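PDB 4XWW: DR2417 from Deinococcus radiodurans, which degrades RNA as a metal-dependent 5'-3' exonuclease of the metallo-beta-lactamase superfamily and probably takes part in rRNA maturation. Local coordinates for residues G59-Y69 / V448-G457; T18-E29 / A429-L437. All coordinates share one frame; numbering follows the deposited sequence.

Contact 1 of 2, residues G59-Y69 / V448-G457; sequences GIDLIVPRIDY and VAAGAVYVDG. With MN (manganese (II) ion), chain G.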
loop_
_atom_site.group_PDB
_atom_site.type_symbol
_atom_site.label_atom_id
_atom_site.label_comp_id
_atom_site.label_asym_id
_atom_site.label_seq_id
_atom_site.Cartn_x
_atom_site.Cartn_y
_atom_site.Cartn_z
ATOM N N GLY A 59 -10.164 -7.338 8.624
ATOM C CA GLY A 59 -10.593 -8.553 9.278
ATOM C C GLY A 59 -11.254 -9.569 8.365
ATOM O O GLY A 59 -11.346 -10.732 8.728
ATOM N N ILE A 60 -11.705 -9.158 7.183
ATOM C CA ILE A 60 -12.424 -10.120 6.341
ATOM C C ILE A 60 -11.461 -10.926 5.468
ATOM O O ILE A 60 -10.345 -10.488 5.183
ATOM C CB ILE A 60 -13.502 -9.452 5.436
ATOM C CG1 ILE A 60 -12.876 -8.731 4.245
ATOM C CG2 ILE A 60 -14.466 -8.571 6.253
ATOM C CD1 ILE A 60 -13.902 -8.178 3.275
ATOM N N ASP A 61 -11.903 -12.114 5.056
ATOM C CA ASP A 61 -11.040 -13.044 4.331
ATOM C C ASP A 61 -11.151 -12.918 2.815
ATOM O O ASP A 61 -10.139 -12.884 2.113
ATOM C CB ASP A 61 -11.353 -14.479 4.751
ATOM C CG ASP A 61 -11.226 -14.689 6.241
ATOM O OD1 ASP A 61 -10.308 -14.102 6.853
ATOM O OD2 ASP A 61 -12.050 -15.432 6.810
ATOM N N LEU A 62 -12.376 -12.864 2.304
ATOM C CA LEU A 62 -12.572 -12.714 0.867
ATOM C C LEU A 62 -13.929 -12.095 0.564
ATOM O O LEU A 62 -14.749 -11.916 1.454
ATOM C CB LEU A 62 -12.434 -14.072 0.164
ATOM C CG LEU A 62 -13.315 -15.198 0.692
ATOM C CD1 LEU A 62 -14.501 -15.479 -0.249
ATOM C CD2 LEU A 62 -12.488 -16.466 0.912
ATOM N N ILE A 63 -14.132 -11.735 -0.696
ATOM C CA ILE A 63 -15.353 -11.070 -1.122
ATOM C C ILE A 63 -15.968 -11.852 -2.296
ATOM O O ILE A 63 -15.275 -12.229 -3.219
ATOM C CB ILE A 63 -15.076 -9.608 -1.549
ATOM C CG1 ILE A 63 -14.326 -8.855 -0.439
ATOM C CG2 ILE A 63 -16.375 -8.920 -1.929
ATOM C CD1 ILE A 63 -13.746 -7.514 -0.864
ATOM N N VAL A 64 -17.269 -12.081 -2.253
ATOM C CA VAL A 64 -17.937 -12.799 -3.328
ATOM C C VAL A 64 -19.069 -11.931 -3.849
ATOM O O VAL A 64 -19.486 -10.998 -3.170
ATOM C CB VAL A 64 -18.448 -14.169 -2.853
ATOM C CG1 VAL A 64 -17.276 -15.040 -2.458
ATOM C CG2 VAL A 64 -19.430 -14.020 -1.711
ATOM N N PRO A 65 -19.564 -12.217 -5.067
ATOM C CA PRO A 65 -20.557 -11.310 -5.650
ATOM C C PRO A 65 -21.941 -11.481 -5.064
ATOM O O PRO A 65 -22.316 -12.587 -4.665
ATOM C CB PRO A 65 -20.569 -11.692 -7.146
ATOM C CG PRO A 65 -19.423 -12.617 -7.356
ATOM C CD PRO A 65 -19.125 -13.248 -6.020
ATOM N N ARG A 66 -22.689 -10.384 -5.001
ATOM C CA ARG A 66 -24.125 -10.449 -4.759
ATOM C C ARG A 66 -24.784 -11.139 -5.940
ATOM O O ARG A 66 -24.539 -10.767 -7.078
ATOM C CB ARG A 66 -24.712 -9.048 -4.566
ATOM C CG ARG A 66 -24.578 -8.494 -3.141
ATOM C CD ARG A 66 -25.954 -8.103 -2.585
ATOM N NE ARG A 66 -26.295 -6.734 -2.955
ATOM C CZ ARG A 66 -27.531 -6.265 -3.085
ATOM N NH1 ARG A 66 -27.718 -4.998 -3.429
ATOM N NH2 ARG A 66 -28.577 -7.052 -2.879
ATOM N N ILE A 67 -25.627 -12.131 -5.676
ATOM C CA ILE A 67 -26.252 -12.867 -6.772
ATOM C C ILE A 67 -27.765 -12.747 -6.743
ATOM O O ILE A 67 -28.468 -13.615 -7.283
ATOM C CB ILE A 67 -25.857 -14.363 -6.769
ATOM C CG1 ILE A 67 -26.223 -15.029 -5.442
ATOM C CG2 ILE A 67 -24.372 -14.529 -7.115
ATOM C CD1 ILE A 67 -26.204 -16.555 -5.507
ATOM N N ASP A 68 -28.263 -11.666 -6.136
ATOM C CA ASP A 68 -29.701 -11.371 -6.128
ATOM C C ASP A 68 -30.332 -11.608 -7.494
ATOM O O ASP A 68 -31.412 -12.200 -7.595
ATOM C CB ASP A 68 -29.972 -9.922 -5.719
ATOM C CG ASP A 68 -29.368 -9.562 -4.381
ATOM O OD1 ASP A 68 -28.205 -9.939 -4.130
ATOM O OD2 ASP A 68 -30.053 -8.888 -3.582
ATOM N N TYR A 69 -29.661 -11.139 -8.542
ATOM C CA TYR A 69 -30.210 -11.268 -9.891
ATOM C C TYR A 69 -30.399 -12.730 -10.291
ATOM O O TYR A 69 -31.445 -13.097 -10.827
ATOM C CB TYR A 69 -29.318 -10.562 -10.914
ATOM C CG TYR A 69 -29.875 -10.625 -12.324
ATOM C CD1 TYR A 69 -30.795 -9.689 -12.776
ATOM C CD2 TYR A 69 -29.486 -11.631 -13.195
ATOM C CE1 TYR A 69 -31.310 -9.758 -14.065
ATOM C CE2 TYR A 69 -29.974 -11.699 -14.467
ATOM C CZ TYR A 69 -30.884 -10.765 -14.906
ATOM O OH TYR A 69 -31.383 -10.864 -16.190
ATOM N N VAL A 448 -29.381 -3.618 -12.250
ATOM C CA VAL A 448 -29.899 -4.681 -11.394
ATOM C C VAL A 448 -29.081 -4.678 -10.107
ATOM O O VAL A 448 -28.028 -4.052 -10.051
ATOM C CB VAL A 448 -29.823 -6.072 -12.067
ATOM C CG1 VAL A 448 -30.534 -6.051 -13.404
ATOM C CG2 VAL A 448 -28.368 -6.515 -12.236
ATOM N N ALA A 449 -29.570 -5.363 -9.079
ATOM C CA ALA A 449 -28.838 -5.443 -7.824
ATOM C C ALA A 449 -27.479 -6.093 -8.054
ATOM O O ALA A 449 -27.372 -7.147 -8.689
ATOM C CB ALA A 449 -29.628 -6.219 -6.788
ATOM N N ALA A 450 -26.442 -5.446 -7.550
ATOM C CA ALA A 450 -25.087 -5.953 -7.677
ATOM C C ALA A 450 -24.267 -5.447 -6.513
ATOM O O ALA A 450 -24.642 -4.472 -5.877
ATOM C CB ALA A 450 -24.466 -5.523 -8.996
ATOM N N GLY A 451 -23.151 -6.105 -6.229
ATOM C CA GLY A 451 -22.284 -5.638 -5.167
ATOM C C GLY A 451 -21.491 -6.714 -4.469
ATOM O O GLY A 451 -21.293 -7.803 -5.011
ATOM N N ALA A 452 -21.033 -6.402 -3.255
ATOM C CA ALA A 452 -20.109 -7.273 -2.551
ATOM C C ALA A 452 -20.767 -7.975 -1.367
ATOM O O ALA A 452 -21.622 -7.408 -0.687
ATOM C CB ALA A 452 -18.889 -6.475 -2.096
ATOM N N VAL A 453 -20.376 -9.223 -1.140
ATOM C CA VAL A 453 -20.752 -9.949 0.067
ATOM C C VAL A 453 -19.463 -10.380 0.761
ATOM O O VAL A 453 -18.622 -11.034 0.143
ATOM C CB VAL A 453 -21.611 -11.185 -0.230
ATOM C CG1 VAL A 453 -21.963 -11.911 1.073
ATOM C CG2 VAL A 453 -22.889 -10.803 -0.983
ATOM N N TYR A 454 -19.281 -9.983 2.022
ATOM C CA TYR A 454 -18.044 -10.310 2.722
ATOM C C TYR A 454 -18.076 -11.686 3.368
ATOM O O TYR A 454 -19.085 -12.105 3.924
ATOM C CB TYR A 454 -17.734 -9.262 3.796
ATOM C CG TYR A 454 -17.673 -7.851 3.261
ATOM C CD1 TYR A 454 -17.120 -7.583 2.018
ATOM C CD2 TYR A 454 -18.184 -6.790 3.992
ATOM C CE1 TYR A 454 -17.064 -6.296 1.518
ATOM C CE2 TYR A 454 -18.131 -5.501 3.505
ATOM C CZ TYR A 454 -17.573 -5.259 2.267
ATOM O OH TYR A 454 -17.526 -3.971 1.787
ATOM N N VAL A 455 -16.949 -12.379 3.283
ATOM C CA VAL A 455 -16.744 -13.631 3.999
ATOM C C VAL A 455 -15.696 -13.411 5.091
ATOM O O VAL A 455 -14.598 -12.934 4.822
ATOM C CB VAL A 455 -16.289 -14.754 3.056
ATOM C CG1 VAL A 455 -16.055 -16.043 3.831
ATOM C CG2 VAL A 455 -17.328 -14.976 1.963
ATOM N N ASP A 456 -16.057 -13.752 6.319
ATOM C CA ASP A 456 -15.184 -13.559 7.471
ATOM C C ASP A 456 -15.317 -14.779 8.362
ATOM O O ASP A 456 -16.311 -14.931 9.055
ATOM C CB ASP A 456 -15.570 -12.294 8.228
ATOM C CG ASP A 456 -14.467 -11.795 9.149
ATOM O OD1 ASP A 456 -13.467 -12.514 9.351
ATOM O OD2 ASP A 456 -14.629 -10.689 9.687
ATOM N N GLY A 457 -14.333 -15.667 8.309
ATOM C CA GLY A 457 -14.444 -16.933 9.003
ATOM C C GLY A 457 -15.480 -17.802 8.317
ATOM O O GLY A 457 -15.411 -18.036 7.111
HETATM MN MN MN G . -11.406 -12.532 10.089
HETATM O O HOH W 1 -23.094 -8.524 -7.852
HETATM O O HOH W 2 -27.071 -9.772 -8.322
#
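Gly-59 and Asp-456 meet through a shared manganese ion, which takes the carbonyl O of Gly-59 at 2.3 Å and OD1 of Asp-456 at 2.2 Å. With its CG anti to the backbone N (chi1 -162°), Asp-456 brings its carboxylate beside the O of Gly-59; OD2 is held by a salt bridge to Arg-471. Next to this site Asp-61 reaches the residue after strand 452-456: its OD2 accepts the N of Gly-457 at 2.7 Å, on the syn side but tilted about 31° from the carboxylate plane. Asp-61 and Leu-62 both face Val-455 in a classic beta bulge, after which strands 62-65 and 452-456 pair antiparallel. One face carries Leu-62, Val-64, Val-453 and Val-455, all but Val-453 touching Tyr-95 of helix 93-97. On the other, Tyr-454 has CG1 of Ile-63 at its ring edge, while CD1 of Ile-60 comes within 3.5 Å of its CD1; its hydroxyl is bonded to Asp-465.

Arg-66 lies just beyond the ladder. Its CB rests against the backbone of Gly-451, whose O takes the N-H of Arg-66, and its CG lies 3.6 Å from CG2 of Val-453. Bends at chi2 and chi3 then carry NE and NH1 to 4.0 Å from the O of Ala-450, too far for hydrogen bonds. The N of Ala-450 lies over one guanidinium face, and NH2 forms a salt bridge with OD2 of Asp-68. Farther on, CD1 of Tyr-69 meets CG1 of Val-448.

At the metal end, OD2 of Asp-61 and OD1 of Asp-456 approach to 4.1 Å, and OD1 of Asp-61 stays 3.8 Å from the manganese, beyond direct coordination. The bound cation probably offsets their repulsion while tying the loop at Gly-59 to the end of strand 452-456.

Contact 2 of 2, residues T18-E29 / A429-L437; sequences TLEVIPLGGMGE and AKNGDIVNL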
loop_
_atom_site.group_PDB
_atom_site.type_symbol
_atom_site.label_atom_id
_atom_site.label_comp_id
_atom_site.label_asym_id
_atom_site.label_seq_id
_atom_site.Cartn_x
_atom_site.Cartn_y
_atom_site.Cartn_z
ATOM N N THR A 18 -33.467 -8.125 -27.504
ATOM C CA THR A 18 -32.050 -7.808 -27.422
ATOM C C THR A 18 -31.315 -8.751 -26.486
ATOM O O THR A 18 -31.913 -9.383 -25.615
ATOM C CB THR A 18 -31.822 -6.367 -26.933
ATOM O OG1 THR A 18 -32.497 -6.172 -25.683
ATOM C CG2 THR A 18 -32.348 -5.367 -27.945
ATOM N N LEU A 19 -30.008 -8.854 -26.688
ATOM C CA LEU A 19 -29.150 -9.536 -25.742
ATOM C C LEU A 19 -28.896 -8.559 -24.601
ATOM O O LEU A 19 -28.682 -7.375 -24.848
ATOM C CB LEU A 19 -27.839 -9.968 -26.411
ATOM C CG LEU A 19 -26.834 -10.771 -25.588
ATOM C CD1 LEU A 19 -27.404 -12.131 -25.252
ATOM C CD2 LEU A 19 -25.492 -10.905 -26.322
ATOM N N GLU A 20 -28.959 -9.033 -23.361
ATOM C CA GLU A 20 -28.516 -8.227 -22.231
ATOM C C GLU A 20 -27.213 -8.816 -21.762
ATOM O O GLU A 20 -27.123 -10.022 -21.528
ATOM C CB GLU A 20 -29.539 -8.214 -21.093
ATOM C CG GLU A 20 -30.917 -7.686 -21.515
ATOM C CD GLU A 20 -31.956 -7.800 -20.415
ATOM O OE1 GLU A 20 -31.806 -8.653 -19.515
ATOM O OE2 GLU A 20 -32.937 -7.035 -20.463
ATOM N N VAL A 21 -26.201 -7.970 -21.680
ATOM C CA VAL A 21 -24.953 -8.337 -21.043
ATOM C C VAL A 21 -24.985 -7.680 -19.667
ATOM O O VAL A 21 -25.044 -6.457 -19.571
ATOM C CB VAL A 21 -23.733 -7.862 -21.843
ATOM C CG1 VAL A 21 -22.426 -8.307 -21.157
ATOM C CG2 VAL A 21 -23.778 -8.393 -23.251
ATOM N N ILE A 22 -25.021 -8.486 -18.612
ATOM C CA ILE A 22 -25.169 -7.951 -17.264
ATOM C C ILE A 22 -23.986 -8.387 -16.404
ATOM O O ILE A 22 -24.003 -9.469 -15.822
ATOM C CB ILE A 22 -26.506 -8.422 -16.629
ATOM C CG1 ILE A 22 -27.674 -8.171 -17.600
ATOM C CG2 ILE A 22 -26.728 -7.742 -15.280
ATOM C CD1 ILE A 22 -29.013 -8.765 -17.149
ATOM N N PRO A 23 -22.935 -7.558 -16.351
ATOM C CA PRO A 23 -21.816 -7.843 -15.440
ATOM C C PRO A 23 -22.276 -7.792 -13.992
ATOM O O PRO A 23 -22.900 -6.803 -13.604
ATOM C CB PRO A 23 -20.818 -6.728 -15.742
ATOM C CG PRO A 23 -21.635 -5.618 -16.294
ATOM C CD PRO A 23 -22.749 -6.283 -17.067
ATOM N N LEU A 24 -22.014 -8.842 -13.216
ATOM C CA LEU A 24 -22.343 -8.807 -11.790
ATOM C C LEU A 24 -21.091 -8.608 -10.952
ATOM O O LEU A 24 -21.172 -8.348 -9.754
ATOM C CB LEU A 24 -23.080 -10.079 -11.353
ATOM C CG LEU A 24 -24.505 -10.247 -11.902
ATOM C CD1 LEU A 24 -25.165 -11.565 -11.408
ATOM C CD2 LEU A 24 -25.390 -9.021 -11.572
ATOM N N GLY A 25 -19.930 -8.736 -11.582
ATOM C CA GLY A 25 -18.672 -8.523 -10.892
ATOM C C GLY A 25 -17.579 -8.475 -11.934
ATOM O O GLY A 25 -17.750 -9.025 -13.015
ATOM N N GLY A 26 -16.468 -7.827 -11.612
ATOM C CA GLY A 26 -15.327 -7.758 -12.508
ATOM C C GLY A 26 -15.256 -6.531 -13.403
ATOM O O GLY A 26 -14.282 -6.339 -14.131
ATOM N N MET A 27 -16.284 -5.693 -13.345
ATOM C CA MET A 27 -16.285 -4.422 -14.061
ATOM C C MET A 27 -15.964 -3.289 -13.084
ATOM O O MET A 27 -16.547 -3.225 -12.005
ATOM C CB MET A 27 -17.644 -4.162 -14.710
ATOM C CG MET A 27 -17.921 -4.966 -15.978
ATOM S SD MET A 27 -16.899 -4.486 -17.374
ATOM C CE MET A 27 -17.729 -5.402 -18.692
ATOM N N GLY A 28 -15.048 -2.402 -13.450
ATOM C CA GLY A 28 -14.707 -1.300 -12.554
ATOM C C GLY A 28 -13.907 -1.760 -11.345
ATOM O O GLY A 28 -13.776 -1.037 -10.337
ATOM N N GLU A 29 -13.365 -2.970 -11.456
ATOM C CA GLU A 29 -12.541 -3.584 -10.418
ATOM C C GLU A 29 -11.726 -4.694 -11.050
ATOM O O GLU A 29 -12.044 -5.168 -12.150
ATOM C CB GLU A 29 -13.405 -4.171 -9.304
ATOM C CG GLU A 29 -14.305 -5.317 -9.813
ATOM C CD GLU A 29 -15.178 -5.910 -8.730
ATOM O OE1 GLU A 29 -14.843 -5.764 -7.539
ATOM O OE2 GLU A 29 -16.211 -6.523 -9.072
ATOM N N ALA A 429 -18.650 -0.137 -18.601
ATOM C CA ALA A 429 -19.692 -0.733 -17.776
ATOM C C ALA A 429 -19.307 -0.763 -16.295
ATOM O O ALA A 429 -18.117 -0.780 -15.927
ATOM C CB ALA A 429 -20.048 -2.148 -18.277
ATOM N N LYS A 430 -20.349 -0.724 -15.471
ATOM C CA LYS A 430 -20.275 -0.898 -14.024
ATOM C C LYS A 430 -20.977 -2.189 -13.675
ATOM O O LYS A 430 -21.878 -2.596 -14.402
ATOM C CB LYS A 430 -20.955 0.263 -13.288
ATOM C CG LYS A 430 -20.353 1.623 -13.571
ATOM C CD LYS A 430 -21.096 2.681 -12.757
ATOM C CE LYS A 430 -21.058 4.044 -13.435
ATOM N NZ LYS A 430 -21.953 4.098 -14.623
ATOM N N ASN A 431 -20.590 -2.829 -12.573
ATOM C CA ASN A 431 -21.354 -3.981 -12.091
ATOM C C ASN A 431 -22.814 -3.600 -11.887
ATOM O O ASN A 431 -23.108 -2.520 -11.367
ATOM C CB ASN A 431 -20.780 -4.515 -10.781
ATOM C CG ASN A 431 -19.386 -5.024 -10.926
ATOM O OD1 ASN A 431 -18.982 -5.466 -12.003
ATOM N ND2 ASN A 431 -18.624 -4.974 -9.843
ATOM N N GLY A 432 -23.718 -4.492 -12.281
ATOM C CA GLY A 432 -25.152 -4.244 -12.201
ATOM C C GLY A 432 -25.741 -3.577 -13.431
ATOM O O GLY A 432 -26.956 -3.537 -13.584
ATOM N N ASP A 433 -24.898 -3.068 -14.322
ATOM C CA ASP A 433 -25.418 -2.450 -15.546
ATOM C C ASP A 433 -26.105 -3.484 -16.427
ATOM O O ASP A 433 -25.607 -4.607 -16.592
ATOM C CB ASP A 433 -24.310 -1.789 -16.371
ATOM C CG ASP A 433 -23.901 -0.436 -15.846
ATOM O OD1 ASP A 433 -24.572 0.098 -14.936
ATOM O OD2 ASP A 433 -22.907 0.101 -16.376
ATOM N N ILE A 434 -27.241 -3.107 -17.001
ATOM C CA ILE A 434 -27.826 -3.898 -18.071
ATOM C C ILE A 434 -27.350 -3.298 -19.383
ATOM O O ILE A 434 -27.753 -2.195 -19.753
ATOM C CB ILE A 434 -29.376 -3.914 -18.032
ATOM C CG1 ILE A 434 -29.876 -4.359 -16.661
ATOM C CG2 ILE A 434 -29.910 -4.824 -19.113
ATOM C CD1 ILE A 434 -31.331 -4.031 -16.416
ATOM N N VAL A 435 -26.457 -3.994 -20.074
ATOM C CA VAL A 435 -25.977 -3.481 -21.344
ATOM C C VAL A 435 -26.787 -4.130 -22.460
ATOM O O VAL A 435 -26.736 -5.349 -22.659
ATOM C CB VAL A 435 -24.473 -3.741 -21.541
ATOM C CG1 VAL A 435 -24.003 -3.140 -22.864
ATOM C CG2 VAL A 435 -23.674 -3.146 -20.368
ATOM N N ASN A 436 -27.559 -3.320 -23.175
ATOM C CA ASN A 436 -28.384 -3.858 -24.249
ATOM C C ASN A 436 -27.645 -3.914 -25.564
ATOM O O ASN A 436 -27.047 -2.938 -25.996
ATOM C CB ASN A 436 -29.662 -3.042 -24.404
ATOM C CG ASN A 436 -30.794 -3.618 -23.604
ATOM O OD1 ASN A 436 -30.937 -3.329 -22.422
ATOM N ND2 ASN A 436 -31.583 -4.473 -24.233
ATOM N N LEU A 437 -27.705 -5.072 -26.207
ATOM C CA LEU A 437 -26.940 -5.280 -27.419
ATOM C C LEU A 437 -27.837 -5.819 -28.522
ATOM O O LEU A 437 -28.516 -6.829 -28.348
ATOM C CB LEU A 437 -25.769 -6.235 -27.154
ATOM C CG LEU A 437 -24.876 -6.589 -28.348
ATOM C CD1 LEU A 437 -23.941 -5.441 -28.644
ATOM C CD2 LEU A 437 -24.094 -7.865 -28.104
HETATM O O HOH W 3 -18.495 -1.579 -10.949
#
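Leu-19 and Leu-437 begin an antiparallel ladder between strands 19-23 and 433-437, neighbours in a mixed beta-sheet of the metallo-beta-lactamase fold. The tightly packed part is the face bearing Leu-19, Val-21, Val-435 and Leu-437. The two leucines lie side by side with their CD2 atoms 3.8 Å apart, each CG anti to its own backbone N, and Val-21 stands beside Val-435. Leu-400 and Phe-398 of strand 398-402 lie against this face, so the ladder forms part of the interface between two sheets. Paired backbone bonds join Leu-19 to Leu-437 and Val-21 to Val-435.

The reverse face is more open. Here Glu-20 runs extended alongside Ile-434, with CD of Glu-20 3.8 Å from CG2 of Ile-434, and both residues are partly exposed. At the start of strand 433-437, a type II turn spans Lys-430 to Asp-433; the CB of Lys-430, an exposed residue, points away from the 18-29 segment, although CG of Pro-23 still packs against the Lys-430 carbonyl O. A water bridges the O of Met-27 and the N of Asn-431.

A polar cluster forms at Asn-431, whose side-chain amide enters the glycine-rich loop 25-28 just after the classic bulge at Leu-24 and Gly-25 opposite Ile-34. Its OD1 accepts the N-H of Met-27 at 3.0 Å. Beside it, the bent Met-27 chain brings CE to 4.0 Å from CB of Ala-429 and touches Trp-402. The amide plane stands 53° from the Glu-29 carboxylate. OE2 of Glu-29, which also forms a salt bridge with Lys-32, is gripped from opposite faces of its plane, by ND2 of Asn-431 at 3.0 Å, well above the plane, and by the N-H of Gly-26 at 2.9 Å, closer to it and on the anti side.

Contacts 1 and 2 interlock along the chain, their segments alternating in sequence, and their centres lie about 17 Å apart. They touch directly: the N of Val-448 and the O of Gly-432, 2.8 Å apart, probably form a hydrogen bond, and CG2 of Val-448 packs 3.7 Å from CG2 of Ile-22. Contact 2 lies nearer the two zinc ions, probably the catalytic metals, Gly-26 being about 8 Å from one, whereas the side chain of Pro-65 in contact 1 is about 12 Å from one. Contact 1 instead carries a manganese ion bound by Gly-59 and Asp-456. At their nearest atoms, contacts 1 and 2 approach the bound RNA to about 4 and 7 Å respectively.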